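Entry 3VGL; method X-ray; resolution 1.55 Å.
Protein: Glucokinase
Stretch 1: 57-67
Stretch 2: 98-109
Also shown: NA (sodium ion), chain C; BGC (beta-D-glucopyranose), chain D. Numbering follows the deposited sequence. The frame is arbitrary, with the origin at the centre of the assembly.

Stretch 1, residues 57-67: VEAVGIGAAGY
Stretch 2 (98-109) LPVVVENDANAA

Two neighbouring parallel strands form the core of this contact. Val60 to Ala64 and Val100 to Glu103 are extended, with phi from -101° to -130° and psi from 110° to 157°. Phi/psi is -99/-29 at Glu58, a kink, -159/166 at Ala59 and -62/143 at Asn104. The strand axes cross at -26° and approach to 4.6 Å. The register pairs Val60 with Val100, Gly61 with Val101, Ile62 with Val102, Gly63 with Glu103 and Ala64 with Asn104, at CA-CA distances of 4.8 to 5.0 Å.

As in any parallel ladder, alternate residues of the first strand bond on both sides of their partner. Val60 N donates to Pro99 O (2.9 Å) and Val101 N to Val60 O (3.1 Å); Ile62 N donates to Val101 O (3.0 Å) and Glu103 N to Ile62 O (2.8 Å); Ala64 N donates to Glu103 O (2.8 Å) and Asp105 N to Ala64 O (2.9 Å). The last bond carries the ladder into the helix beginning at Asp105 (-60/-41). Beyond Ala64 the first chain turns, and Gly66 N bonds back to Ala64 O at 2.8 Å.

The contact buries 718 Å² summed over both stretches, with Val60, Ile62 and Leu98 contributing most. Val60, Ile62, Val100 and Val102 share one face of the sheet. Their beta-branched side chains suit extended backbone and pack without polar groups: the valines are t, Ile62 is m,t, and Ile62 CD1 lies 3.7 Å from Val100 CG1 and 4.2 Å from Val102 CG2. Leu98 (m,t) extends the apolar patch, its CD1 4.0 Å from both Val57 CG1 and Val60 CG2.

The other face carries Gly61, Gly63, Val101 (p) and Glu103 (m, chi2 -90°, chi3 9°). Gly63 allows close approach to the helix start: Gly63 CA is 3.8 Å from Asp105 CA, and an ideal CB would lie only 3.3 Å from Asp105 CA and 3.5 Å from Ala108 CB. Glu103 leads its carboxylate away to partners elsewhere in the structure.

Asn104 (t, chi2 -94°) uses both ends of its amide. Asn104 ND2 donates to Gly66 O at 2.8 Å and to BGC O4 at 3.2 Å, while Asn104 OD1 caps the helix by accepting from Asn107 N at 2.9 Å and, weakly, from Ala106 N at 3.0 Å. Asn104 OD1 also binds the sodium ion NA at 2.4 Å, and Asn107 OD1 binds NA at 2.5 Å. Asp105 (p, chi2 -30°) accepts BGC O4 on OD1 (2.6 Å) and BGC O6 on OD2 (2.7 Å), a bidentate grip on the substrate of a glucokinase. Small Ala65 fits beside it, Ala65 CB 3.6 Å from Asp105 OD2.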

ATOM      1  N   VAL A  57     -27.436 -18.567  40.114  1.00 33.21           N
ATOM      2  CA  VAL A  57     -27.019 -17.518  39.164  1.00 33.23           C
ATOM      3  C   VAL A  57     -28.053 -16.389  39.052  1.00 33.36           C
ATOM      4  O   VAL A  57     -29.243 -16.648  38.851  1.00 34.40           O
ATOM      5  CB  VAL A  57     -26.747 -18.133  37.764  1.00 32.66           C
ATOM      6  CG1 VAL A  57     -26.509 -17.053  36.710  1.00 33.51           C
ATOM      7  CG2 VAL A  57     -25.570 -19.101  37.827  1.00 33.17           C
ATOM      8  N   GLU A  58     -27.570 -15.147  39.127  1.00 33.24           N
ATOM      9  CA  GLU A  58     -28.398 -13.942  39.236  1.00 33.44           C
ATOM     10  C   GLU A  58     -28.627 -13.199  37.909  1.00 32.10           C
ATOM     11  O   GLU A  58     -29.652 -12.529  37.722  1.00 32.15           O
ATOM     12  CB  GLU A  58     -27.718 -12.990  40.210  1.00 34.53           C
ATOM     13  CG  GLU A  58     -28.620 -11.975  40.865  1.00 39.44           C
ATOM     14  CD  GLU A  58     -28.263 -11.769  42.330  1.00 43.69           C
ATOM     15  OE1 GLU A  58     -27.091 -11.442  42.620  1.00 46.87           O
ATOM     16  OE2 GLU A  58     -29.152 -11.935  43.193  1.00 48.11           O
ATOM     17  N   ALA A  59     -27.662 -13.300  36.998  1.00 29.40           N
ATOM     18  CA  ALA A  59     -27.740 -12.578  35.731  1.00 27.91           C
ATOM     19  C   ALA A  59     -26.832 -13.232  34.712  1.00 25.77           C
ATOM     20  O   ALA A  59     -25.964 -14.016  35.079  1.00 25.58           O
ATOM     21  CB  ALA A  59     -27.319 -11.116  35.923  1.00 27.97           C
ATOM     22  N   VAL A  60     -27.009 -12.858  33.447  1.00 24.90           N
ATOM     23  CA  VAL A  60     -26.180 -13.349  32.332  1.00 23.36           C
ATOM     24  C   VAL A  60     -25.578 -12.146  31.606  1.00 23.04           C
ATOM     25  O   VAL A  60     -26.301 -11.235  31.205  1.00 23.60           O
ATOM     26  CB  VAL A  60     -27.001 -14.224  31.329  1.00 22.89           C
ATOM     27  CG1 VAL A  60     -26.154 -14.662  30.138  1.00 21.54           C
ATOM     28  CG2 VAL A  60     -27.596 -15.472  32.016  1.00 23.65           C
ATOM     29  N   GLY A  61     -24.255 -12.137  31.459  1.00 21.15           N
ATOM     30  CA  GLY A  61     -23.590 -11.148  30.596  1.00 20.89           C
ATOM     31  C   GLY A  61     -23.082 -11.848  29.355  1.00 19.56           C
ATOM     32  O   GLY A  61     -22.411 -12.871  29.446  1.00 19.53           O
ATOM     33  N   ILE A  62     -23.362 -11.265  28.189  1.00 18.97           N
ATOM     34  CA  ILE A  62     -22.924 -11.804  26.923  1.00 19.16           C
ATOM     35  C   ILE A  62     -21.867 -10.862  26.369  1.00 18.20           C
ATOM     36  O   ILE A  62     -22.108  -9.650  26.295  1.00 19.71           O
ATOM     37  CB  ILE A  62     -24.112 -11.874  25.941  1.00 19.06           C
ATOM     38  CG1 ILE A  62     -25.075 -12.991  26.357  1.00 21.45           C
ATOM     39  CG2 ILE A  62     -23.605 -12.073  24.502  1.00 21.17           C
ATOM     40  CD1 ILE A  62     -26.410 -12.976  25.605  1.00 22.73           C
ATOM     41  N   GLY A  63     -20.698 -11.410  26.037  1.00 16.62           N
ATOM     42  CA  GLY A  63     -19.689 -10.672  25.237  1.00 15.85           C
ATOM     43  C   GLY A  63     -19.811 -11.179  23.810  1.00 15.60           C
ATOM     44  O   GLY A  63     -19.460 -12.327  23.538  1.00 16.39           O
ATOM     45  N   ALA A  64     -20.320 -10.334  22.908  1.00 14.67           N
ATOM     46  CA  ALA A  64     -20.653 -10.761  21.567  1.00 14.86           C
ATOM     47  C   ALA A  64     -19.651 -10.198  20.570  1.00 14.84           C
ATOM     48  O   ALA A  64     -19.363  -9.018  20.618  1.00 15.29           O
ATOM     49  CB  ALA A  64     -22.059 -10.267  21.207  1.00 16.20           C
ATOM     50  N   ALA A  65     -19.184 -11.037  19.645  1.00 14.42           N
ATOM     51  CA  ALA A  65     -18.227 -10.607  18.616  1.00 14.24           C
ATOM     52  C   ALA A  65     -18.911  -9.806  17.488  1.00 14.32           C
ATOM     53  O   ALA A  65     -19.016 -10.258  16.345  1.00 16.10           O
ATOM     54  CB  ALA A  65     -17.495 -11.808  18.061  1.00 14.48           C
ATOM     55  N   GLY A  66     -19.353  -8.607  17.815  1.00 15.23           N
ATOM     56  CA  GLY A  66     -19.886  -7.716  16.791  1.00 14.63           C
ATOM     57  C   GLY A  66     -20.081  -6.322  17.333  1.00 15.57           C
ATOM     58  O   GLY A  66     -19.784  -6.048  18.499  1.00 14.41           O
ATOM     59  N   TYR A  67     -20.600  -5.450  16.459  1.00 15.44           N
ATOM     60  CA  TYR A  67     -20.911  -4.064  16.797  1.00 16.46           C
ATOM     61  C   TYR A  67     -22.172  -4.097  17.662  1.00 17.46           C
ATOM     62  O   TYR A  67     -23.238  -4.478  17.179  1.00 18.88           O
ATOM     63  CB  TYR A  67     -21.217  -3.281  15.498  1.00 16.48           C
ATOM     64  CG  TYR A  67     -20.006  -2.855  14.663  1.00 17.21           C
ATOM     65  CD1 TYR A  67     -19.070  -3.789  14.219  1.00 20.66           C
ATOM     66  CD2 TYR A  67     -19.823  -1.518  14.297  1.00 15.99           C
ATOM     67  CE1 TYR A  67     -17.986  -3.393  13.424  1.00 19.73           C
ATOM     68  CE2 TYR A  67     -18.729  -1.112  13.496  1.00 17.30           C
ATOM     69  CZ  TYR A  67     -17.808  -2.062  13.104  1.00 20.55           C
ATOM     70  OH  TYR A  67     -16.715  -1.690  12.337  1.00 21.83           O
ATOM     71  N   LEU A  98     -33.580 -14.825  33.025  1.00 34.64           N
ATOM     72  CA  LEU A  98     -32.689 -14.034  33.868  1.00 33.96           C
ATOM     73  C   LEU A  98     -32.389 -12.720  33.144  1.00 32.82           C
ATOM     74  O   LEU A  98     -32.478 -12.675  31.913  1.00 32.49           O
ATOM     75  CB  LEU A  98     -31.384 -14.798  34.136  1.00 33.86           C
ATOM     76  CG  LEU A  98     -31.389 -16.033  35.051  1.00 34.86           C
ATOM     77  CD1 LEU A  98     -30.054 -16.750  34.948  1.00 35.32           C
ATOM     78  CD2 LEU A  98     -31.685 -15.663  36.487  1.00 36.74           C
ATOM     79  N   PRO A  99     -32.061 -11.646  33.900  1.00 32.32           N
ATOM     80  CA  PRO A  99     -31.637 -10.405  33.249  1.00 31.40           C
ATOM     81  C   PRO A  99     -30.359 -10.637  32.447  1.00 29.07           C
ATOM     82  O   PRO A  99     -29.478 -11.388  32.883  1.00 28.44           O
ATOM     83  CB  PRO A  99     -31.346  -9.460  34.418  1.00 32.11           C
ATOM     84  CG  PRO A  99     -32.033 -10.043  35.587  1.00 33.68           C
ATOM     85  CD  PRO A  99     -32.051 -11.527  35.367  1.00 33.16           C
ATOM     86  N   VAL A 100     -30.277  -9.984  31.293  1.00 27.93           N
ATOM     87  CA  VAL A 100     -29.136 -10.118  30.372  1.00 26.33           C
ATOM     88  C   VAL A 100     -28.640  -8.729  29.983  1.00 25.89           C
ATOM     89  O   VAL A 100     -29.429  -7.804  29.787  1.00 26.97           O
ATOM     90  CB  VAL A 100     -29.543 -10.920  29.090  1.00 25.48           C
ATOM     91  CG1 VAL A 100     -28.399 -10.962  28.032  1.00 24.71           C
ATOM     92  CG2 VAL A 100     -30.032 -12.333  29.457  1.00 26.06           C
ATOM     93  N   VAL A 101     -27.319  -8.580  29.909  1.00 24.73           N
ATOM     94  CA  VAL A 101     -26.705  -7.395  29.322  1.00 24.08           C
ATOM     95  C   VAL A 101     -25.873  -7.925  28.173  1.00 22.13           C
ATOM     96  O   VAL A 101     -25.292  -8.990  28.304  1.00 21.62           O
ATOM     97  CB  VAL A 101     -25.832  -6.623  30.325  1.00 24.75           C
ATOM     98  CG1 VAL A 101     -24.676  -7.470  30.828  1.00 26.93           C
ATOM     99  CG2 VAL A 101     -25.308  -5.326  29.710  1.00 25.91           C
ATOM    100  N   VAL A 102     -25.861  -7.210  27.055  1.00 21.34           N
ATOM    101  CA  VAL A 102     -25.043  -7.603  25.909  1.00 20.86           C
ATOM    102  C   VAL A 102     -23.953  -6.558  25.718  1.00 20.53           C
ATOM    103  O   VAL A 102     -24.242  -5.371  25.587  1.00 22.22           O
ATOM    104  CB  VAL A 102     -25.885  -7.748  24.612  1.00 20.67           C
ATOM    105  CG1 VAL A 102     -24.997  -7.996  23.395  1.00 20.11           C
ATOM    106  CG2 VAL A 102     -26.896  -8.873  24.770  1.00 21.75           C
ATOM    107  N   GLU A 103     -22.697  -6.993  25.736  1.00 18.66           N
ATOM    108  CA  GLU A 103     -21.575  -6.076  25.515  1.00 17.86           C
ATOM    109  C   GLU A 103     -20.774  -6.623  24.339  1.00 17.09           C
ATOM    110  O   GLU A 103     -20.811  -7.807  24.048  1.00 17.38           O
ATOM    111  CB  GLU A 103     -20.675  -6.009  26.766  1.00 17.61           C
ATOM    112  CG  GLU A 103     -21.370  -5.450  28.015  1.00 20.16           C
ATOM    113  CD  GLU A 103     -21.265  -3.937  28.186  1.00 22.04           C
ATOM    114  OE1 GLU A 103     -20.804  -3.227  27.263  1.00 22.19           O
ATOM    115  OE2 GLU A 103     -21.665  -3.456  29.273  1.00 25.85           O
ATOM    116  N   ASN A 104     -20.014  -5.775  23.663  1.00 16.20           N
ATOM    117  CA  ASN A 104     -19.050  -6.302  22.698  1.00 14.58           C
ATOM    118  C   ASN A 104     -18.020  -7.169  23.424  1.00 14.07           C
ATOM    119  O   ASN A 104     -17.604  -6.854  24.547  1.00 14.08           O
ATOM    120  CB  ASN A 104     -18.400  -5.138  21.944  1.00 14.42           C
ATOM    121  CG  ASN A 104     -17.177  -5.567  21.174  1.00 13.78           C
ATOM    122  OD1 ASN A 104     -16.055  -5.470  21.691  1.00 12.41           O
ATOM    123  ND2 ASN A 104     -17.371  -6.056  19.952  1.00 13.09           N
ATOM    124  N   ASP A 105     -17.602  -8.254  22.776  1.00 13.30           N
ATOM    125  CA  ASP A 105     -16.698  -9.226  23.406  1.00 13.43           C
ATOM    126  C   ASP A 105     -15.368  -8.660  23.839  1.00 12.99           C
ATOM    127  O   ASP A 105     -14.855  -9.043  24.879  1.00 14.37           O
ATOM    128  CB  ASP A 105     -16.480 -10.466  22.512  1.00 13.45           C
ATOM    129  CG  ASP A 105     -15.807 -10.149  21.180  1.00 13.97           C
ATOM    130  OD1 ASP A 105     -15.984  -9.042  20.661  1.00 14.25           O
ATOM    131  OD2 ASP A 105     -15.115 -11.031  20.633  1.00 15.06           O
ATOM    132  N   ALA A 106     -14.778  -7.797  23.021  1.00 12.30           N
ATOM    133  CA  ALA A 106     -13.486  -7.267  23.375  1.00 12.36           C
ATOM    134  C   ALA A 106     -13.611  -6.099  24.366  1.00 13.22           C
ATOM    135  O   ALA A 106     -12.720  -5.867  25.166  1.00 13.93           O
ATOM    136  CB  ALA A 106     -12.724  -6.879  22.109  1.00 11.72           C
ATOM    137  N   ASN A 107     -14.746  -5.394  24.333  1.00 13.52           N
ATOM    138  CA  ASN A 107     -15.064  -4.436  25.395  1.00 15.43           C
ATOM    139  C   ASN A 107     -15.093  -5.188  26.725  1.00 16.03           C
ATOM    140  O   ASN A 107     -14.486  -4.774  27.702  1.00 16.10           O
ATOM    141  CB  ASN A 107     -16.422  -3.774  25.162  1.00 15.83           C
ATOM    142  CG  ASN A 107     -16.404  -2.741  24.055  1.00 16.17           C
ATOM    143  OD1 ASN A 107     -15.380  -2.523  23.365  1.00 15.72           O
ATOM    144  ND2 ASN A 107     -17.541  -2.100  23.864  1.00 16.20           N
ATOM    145  N   ALA A 108     -15.733  -6.356  26.712  1.00 16.18           N
ATOM    146  CA  ALA A 108     -15.849  -7.174  27.929  1.00 16.32           C
ATOM    147  C   ALA A 108     -14.469  -7.688  28.377  1.00 16.86           C
ATOM    148  O   ALA A 108     -14.130  -7.636  29.571  1.00 16.44           O
ATOM    149  CB  ALA A 108     -16.833  -8.311  27.705  1.00 16.38           C
ATOM    150  N   ALA A 109     -13.643  -8.126  27.425  1.00 15.75           N
ATOM    151  CA  ALA A 109     -12.277  -8.560  27.752  1.00 16.32           C
ATOM    152  C   ALA A 109     -11.467  -7.426  28.404  1.00 16.68           C
ATOM    153  O   ALA A 109     -10.754  -7.660  29.384  1.00 16.92           O
ATOM    154  CB  ALA A 109     -11.558  -9.084  26.492  1.00 15.81           C
TER
HETATM  155 NA    NA C 323     -14.807  -3.550  21.146  1.00 20.75          NA
HETATM  156  C2  BGC D 324     -15.735  -7.661  15.243  1.00 17.25           C
HETATM  157  C3  BGC D 324     -15.613  -7.133  16.670  1.00 16.81           C
HETATM  158  C4  BGC D 324     -15.124  -8.220  17.630  1.00 16.67           C
HETATM  159  C5  BGC D 324     -13.864  -8.831  17.042  1.00 17.12           C
HETATM  160  C6  BGC D 324     -13.309  -9.961  17.915  1.00 17.27           C
HETATM  161  C1  BGC D 324     -14.401  -8.277  14.838  1.00 16.49           C
HETATM  162  O1  BGC D 324     -14.484  -8.869  13.570  1.00 17.45           O
HETATM  163  O2  BGC D 324     -15.984  -6.530  14.385  1.00 16.33           O
HETATM  164  O3  BGC D 324     -16.836  -6.636  17.116  1.00 17.84           O
HETATM  165  O4  BGC D 324     -14.808  -7.632  18.879  1.00 17.24           O
HETATM  166  O5  BGC D 324     -14.097  -9.341  15.738  1.00 16.94           O
HETATM  167  O6  BGC D 324     -14.262 -11.000  18.065  1.00 18.66           O
HETATM  168  O   HOH W   1     -16.669  -2.715  19.786  1.00  9.91           O
HETATM  169  O   HOH W   2     -14.161  -4.867  19.217  1.00  7.76           O